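Local coordinates for genome polyprotein (Chicken sicinivirus JSY, PDB 6QWT) that is the 3Dpol RNA-dependent RNA polymerase portion of the viral polyprotein and, as in related picornaviruses, probably copies the viral RNA genome, at residues V244-I249 against S305-I310; S311-M316 against W327-Y332. All coordinates share one frame; numbering follows the deposited sequence.

Contact 1. Residues V244-I249 against S305-I310; sequences VVFKLI and SMVNNI
Val307 lays its CG2 methyl over one face of the Phe246 ring. Val307 CG2 is 3.9 Å from the Phe246 ring centroid and lies 20° off the ring normal, a CH-pi contact. It is offset toward the rim, and the ring atom closest to Val307 CG2 is Phe246 CE1 at 3.6 Å. The same Val307 CG2 methyl meets Ile249 CD1 at 3.6 Å, roughly at a right angle to its direction to the ring. Val307 CG1, anti to the backbone N (chi1 165°), meets Val245 CG1 at 3.9 Å. Ile249 splits its contacts too. Ile249 CD1 also comes to Ile310 CG1 at 4.3 Å, while Ile249 CG2 touches Met306 CE at 4.0 Å. All this chemistry is apolar, and every touching residue is buried. The two short helical segments pass steeply, at 108°, with axes 10.1 Å apart. The patch is therefore compact and centred on Val307.

The contact lies in the polymerase palm. It joins helix 243-256, which follows the motif A strand 230-235, to the motif B helix 298-316. Helix 267-276 packs on Phe246, and helix 70-81 covers Met306 and Ile310. Asn308, whose CB points away from helix 243-256, hydrogen-bonds through ND2 to Gly333 O, in the turn after strand 327-332.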
# COMPACT_ATOMS: atom_id res chain seq x y z
N VAL A 244 -6.34 -19.19 0.48
CA VAL A 244 -5.77 -20.09 1.47
C VAL A 244 -4.71 -19.40 2.31
O VAL A 244 -4.55 -19.71 3.50
CB VAL A 244 -5.22 -21.35 0.75
CG1 VAL A 244 -4.07 -20.99 -0.18
CG2 VAL A 244 -4.81 -22.42 1.76
N VAL A 245 -3.99 -18.43 1.74
CA VAL A 245 -2.96 -17.72 2.51
C VAL A 245 -3.60 -16.87 3.60
O VAL A 245 -3.18 -16.89 4.76
CB VAL A 245 -2.07 -16.88 1.58
CG1 VAL A 245 -1.01 -16.15 2.38
CG2 VAL A 245 -1.42 -17.76 0.52
N PHE A 246 -4.64 -16.10 3.24
CA PHE A 246 -5.35 -15.30 4.23
C PHE A 246 -5.98 -16.18 5.31
O PHE A 246 -5.94 -15.85 6.50
CB PHE A 246 -6.44 -14.47 3.55
CG PHE A 246 -5.96 -13.14 3.06
CD1 PHE A 246 -5.44 -12.20 3.93
CD2 PHE A 246 -6.03 -12.82 1.71
CE1 PHE A 246 -4.99 -10.98 3.48
CE2 PHE A 246 -5.59 -11.59 1.25
CZ PHE A 246 -5.07 -10.67 2.13
N LYS A 247 -6.57 -17.31 4.90
CA LYS A 247 -7.20 -18.21 5.86
C LYS A 247 -6.19 -18.74 6.87
O LYS A 247 -6.47 -18.77 8.08
CB LYS A 247 -7.88 -19.37 5.11
CG LYS A 247 -8.81 -20.21 5.97
CD LYS A 247 -9.08 -21.56 5.31
CE LYS A 247 -8.23 -22.66 5.92
NZ LYS A 247 -7.79 -23.68 4.92
N LEU A 248 -5.01 -19.14 6.41
CA LEU A 248 -3.99 -19.64 7.32
C LEU A 248 -3.49 -18.54 8.25
O LEU A 248 -3.22 -18.78 9.43
CB LEU A 248 -2.84 -20.26 6.54
CG LEU A 248 -3.22 -21.55 5.80
CD1 LEU A 248 -2.12 -22.02 4.86
CD2 LEU A 248 -3.58 -22.64 6.80
N ILE A 249 -3.35 -17.32 7.73
CA ILE A 249 -2.94 -16.20 8.57
C ILE A 249 -3.99 -15.92 9.64
O ILE A 249 -3.66 -15.63 10.79
CB ILE A 249 -2.66 -14.96 7.70
CG1 ILE A 249 -1.39 -15.15 6.89
CG2 ILE A 249 -2.57 -13.70 8.57
CD1 ILE A 249 -1.16 -14.08 5.85
N SER A 305 1.45 -7.39 3.67
CA SER A 305 2.86 -7.64 3.97
C SER A 305 3.06 -9.06 4.46
O SER A 305 3.96 -9.77 4.00
CB SER A 305 3.35 -6.65 5.03
OG SER A 305 3.45 -5.34 4.51
N MET A 306 2.22 -9.50 5.41
CA MET A 306 2.32 -10.86 5.91
C MET A 306 2.08 -11.87 4.79
O MET A 306 2.83 -12.84 4.66
CB MET A 306 1.35 -11.06 7.07
CG MET A 306 1.56 -10.05 8.19
SD MET A 306 0.45 -10.22 9.60
CE MET A 306 0.72 -11.90 10.05
N VAL A 307 1.07 -11.63 3.96
CA VAL A 307 0.82 -12.50 2.81
C VAL A 307 2.05 -12.58 1.92
O VAL A 307 2.47 -13.66 1.50
CB VAL A 307 -0.40 -12.00 2.01
CG1 VAL A 307 -0.45 -12.66 0.63
CG2 VAL A 307 -1.69 -12.25 2.78
N ASN A 308 2.65 -11.42 1.63
CA ASN A 308 3.83 -11.40 0.78
C ASN A 308 4.99 -12.17 1.41
O ASN A 308 5.67 -12.94 0.73
CB ASN A 308 4.22 -9.95 0.50
CG ASN A 308 4.91 -9.77 -0.83
OD1 ASN A 308 5.45 -10.72 -1.39
ND2 ASN A 308 4.85 -8.56 -1.36
N ASN A 309 5.23 -11.96 2.71
CA ASN A 309 6.29 -12.69 3.39
C ASN A 309 6.06 -14.19 3.31
O ASN A 309 6.97 -14.95 2.96
CB ASN A 309 6.37 -12.25 4.86
CG ASN A 309 7.32 -11.07 5.07
OD1 ASN A 309 8.42 -11.23 5.61
ND2 ASN A 309 6.89 -9.89 4.66
N ILE A 310 4.83 -14.64 3.60
CA ILE A 310 4.51 -16.06 3.58
C ILE A 310 4.73 -16.64 2.18
O ILE A 310 5.32 -17.71 2.02
CB ILE A 310 3.07 -16.30 4.06
CG1 ILE A 310 2.85 -15.68 5.45
CG2 ILE A 310 2.73 -17.78 4.05
CD1 ILE A 310 3.14 -16.59 6.58

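Contact 2. Residues S311-M316 against W327-Y332; sequences SLLSAM and WRILCY
The six-membered ring of Trp327 takes Leu313 CD2 almost over its centre. The methyl stands 3.5 Å from the centroid of that ring and only 8° off its normal, a well-centred CH-pi contact. The nearest ring atom is Trp327 CH2, 3.6 Å from Leu313 CD2. The two side chains meet at about a right angle. The indole N-H bonds outside the contact, to Thr324 O.

Ile329 fills the middle. Ile329 CD1 rests 3.9 Å from Leu312 CB and 4.0 Å from Leu313 CG. Ile329 CG2 meets Leu312 CD1 at 3.9 Å. This part, with the Leu313–Trp327 pair, is the tight one. Both ends are looser. At one, Met316 CE comes obliquely to Trp327 CG, at 4.5 Å. At the other, Leu312 CD1 reaches Cys331 SG at 4.1 Å, with little surface covered on Cys331. All six touching residues, on helix and strand alike, are buried. The nearest approach to a solvent side is the partly exposed Arg328, whose CB points away from the helix.

Segments 311-316 and 327-332 run roughly antiparallel, at 149°. Strand 327-332 is the outermost strand on its side of the antiparallel palm sheet and pairs with strand 335-340; the two form the motif C hairpin, with the YGDD sequence at its turn. The C-terminal end of helix 298-316 packs on the face of the sheet that carries Trp327, Ile329 and Cys331, and Leu312 also touches Val336 of strand 335-340. Helix 70-81 touches Leu313, and its Arg80 makes a cation-pi contact with Trp327. Helix 346-356 lies against Leu312 and Ala315.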
# COMPACT_ATOMS: atom_id res chain seq x y z
N SER A 311 4.24 -15.93 1.16
CA SER A 311 4.33 -16.44 -0.20
C SER A 311 5.78 -16.57 -0.64
O SER A 311 6.18 -17.61 -1.20
CB SER A 311 3.55 -15.52 -1.14
OG SER A 311 2.21 -15.38 -0.71
N LEU A 312 6.59 -15.54 -0.39
CA LEU A 312 8.01 -15.61 -0.75
C LEU A 312 8.71 -16.75 -0.03
O LEU A 312 9.48 -17.50 -0.65
CB LEU A 312 8.69 -14.28 -0.42
CG LEU A 312 8.31 -13.07 -1.28
CD1 LEU A 312 8.65 -11.78 -0.54
CD2 LEU A 312 9.00 -13.13 -2.64
N LEU A 313 8.46 -16.89 1.27
CA LEU A 313 9.08 -17.98 2.03
C LEU A 313 8.67 -19.34 1.48
O LEU A 313 9.48 -20.27 1.44
CB LEU A 313 8.71 -17.85 3.51
CG LEU A 313 9.38 -16.70 4.27
CD1 LEU A 313 8.63 -16.37 5.55
CD2 LEU A 313 10.83 -17.03 4.59
N SER A 314 7.41 -19.48 1.04
CA SER A 314 6.97 -20.76 0.49
C SER A 314 7.70 -21.08 -0.82
O SER A 314 7.84 -22.25 -1.18
CB SER A 314 5.46 -20.76 0.27
OG SER A 314 5.10 -20.07 -0.91
N ALA A 315 8.17 -20.05 -1.52
CA ALA A 315 8.98 -20.25 -2.72
C ALA A 315 10.42 -20.61 -2.37
O ALA A 315 11.01 -21.51 -2.98
CB ALA A 315 8.95 -19.00 -3.59
N MET A 316 11.00 -19.91 -1.40
CA MET A 316 12.39 -20.17 -1.03
C MET A 316 12.54 -21.52 -0.33
O MET A 316 13.58 -22.17 -0.46
CB MET A 316 12.90 -19.03 -0.15
CG MET A 316 12.69 -17.64 -0.77
SD MET A 316 13.20 -16.23 0.25
CE MET A 316 13.00 -16.92 1.88
N TRP A 327 18.20 -15.15 6.05
CA TRP A 327 17.37 -14.46 5.07
C TRP A 327 16.71 -13.26 5.74
O TRP A 327 16.54 -13.23 6.96
CB TRP A 327 16.30 -15.40 4.49
CG TRP A 327 15.42 -16.03 5.53
CD1 TRP A 327 15.62 -17.21 6.18
CD2 TRP A 327 14.20 -15.49 6.06
NE1 TRP A 327 14.60 -17.45 7.07
CE2 TRP A 327 13.72 -16.41 7.01
CE3 TRP A 327 13.47 -14.32 5.81
CZ2 TRP A 327 12.53 -16.19 7.72
CZ3 TRP A 327 12.29 -14.11 6.52
CH2 TRP A 327 11.84 -15.04 7.46
N ARG A 328 16.35 -12.28 4.92
CA ARG A 328 15.60 -11.12 5.39
C ARG A 328 14.67 -10.65 4.27
O ARG A 328 15.08 -10.57 3.11
CB ARG A 328 16.52 -9.98 5.83
CG ARG A 328 15.79 -8.66 6.07
CD ARG A 328 16.70 -7.61 6.68
NE ARG A 328 17.17 -8.00 8.01
CZ ARG A 328 16.45 -7.84 9.12
NH1 ARG A 328 15.24 -7.31 9.06
NH2 ARG A 328 16.95 -8.21 10.29
N ILE A 329 13.43 -10.34 4.64
CA ILE A 329 12.43 -9.84 3.70
C ILE A 329 11.91 -8.50 4.22
O ILE A 329 11.77 -8.31 5.43
CB ILE A 329 11.28 -10.86 3.52
CG1 ILE A 329 11.79 -12.12 2.83
CG2 ILE A 329 10.14 -10.25 2.72
CD1 ILE A 329 10.76 -13.25 2.75
N LEU A 330 11.66 -7.57 3.30
CA LEU A 330 11.04 -6.29 3.64
C LEU A 330 10.00 -5.98 2.58
O LEU A 330 10.33 -5.87 1.39
CB LEU A 330 12.08 -5.17 3.73
CG LEU A 330 11.57 -3.83 4.29
CD1 LEU A 330 11.19 -3.96 5.76
CD2 LEU A 330 12.63 -2.76 4.10
N CYS A 331 8.75 -5.82 3.01
CA CYS A 331 7.61 -5.71 2.11
C CYS A 331 6.80 -4.47 2.43
O CYS A 331 6.65 -4.09 3.60
CB CYS A 331 6.71 -6.96 2.22
SG CYS A 331 7.40 -8.47 1.50
N TYR A 332 6.28 -3.84 1.38
CA TYR A 332 5.23 -2.83 1.50
C TYR A 332 4.25 -3.09 0.36
O TYR A 332 4.53 -2.73 -0.79
CB TYR A 332 5.78 -1.40 1.45
CG TYR A 332 4.85 -0.36 2.06
CD1 TYR A 332 5.32 0.57 2.98
CD2 TYR A 332 3.50 -0.31 1.72
CE1 TYR A 332 4.47 1.52 3.54
CE2 TYR A 332 2.65 0.62 2.28
CZ TYR A 332 3.14 1.54 3.19
OH TYR A 332 2.29 2.47 3.74

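In the fold
Both contacts are buried and apolar, and both use helix 298-316 of the palm. Contact 1 takes its middle turns and contact 2 its C-terminal end. Their centres are about 11 Å apart. Contact 1 is helix on helix and steeply crossed; contact 2 is helix on strand and roughly antiparallel. Each has one methyl over an aromatic face, but the ring lies on helix 243-256 in contact 1 and on strand 327-332 in contact 2. The two also touch directly: Asn308 CB and Asn309 ND2 pack on Cys331 SG. Helix 298-316 thus links the helix after motif A to the motif C hairpin, and helix 70-81 borders both contacts.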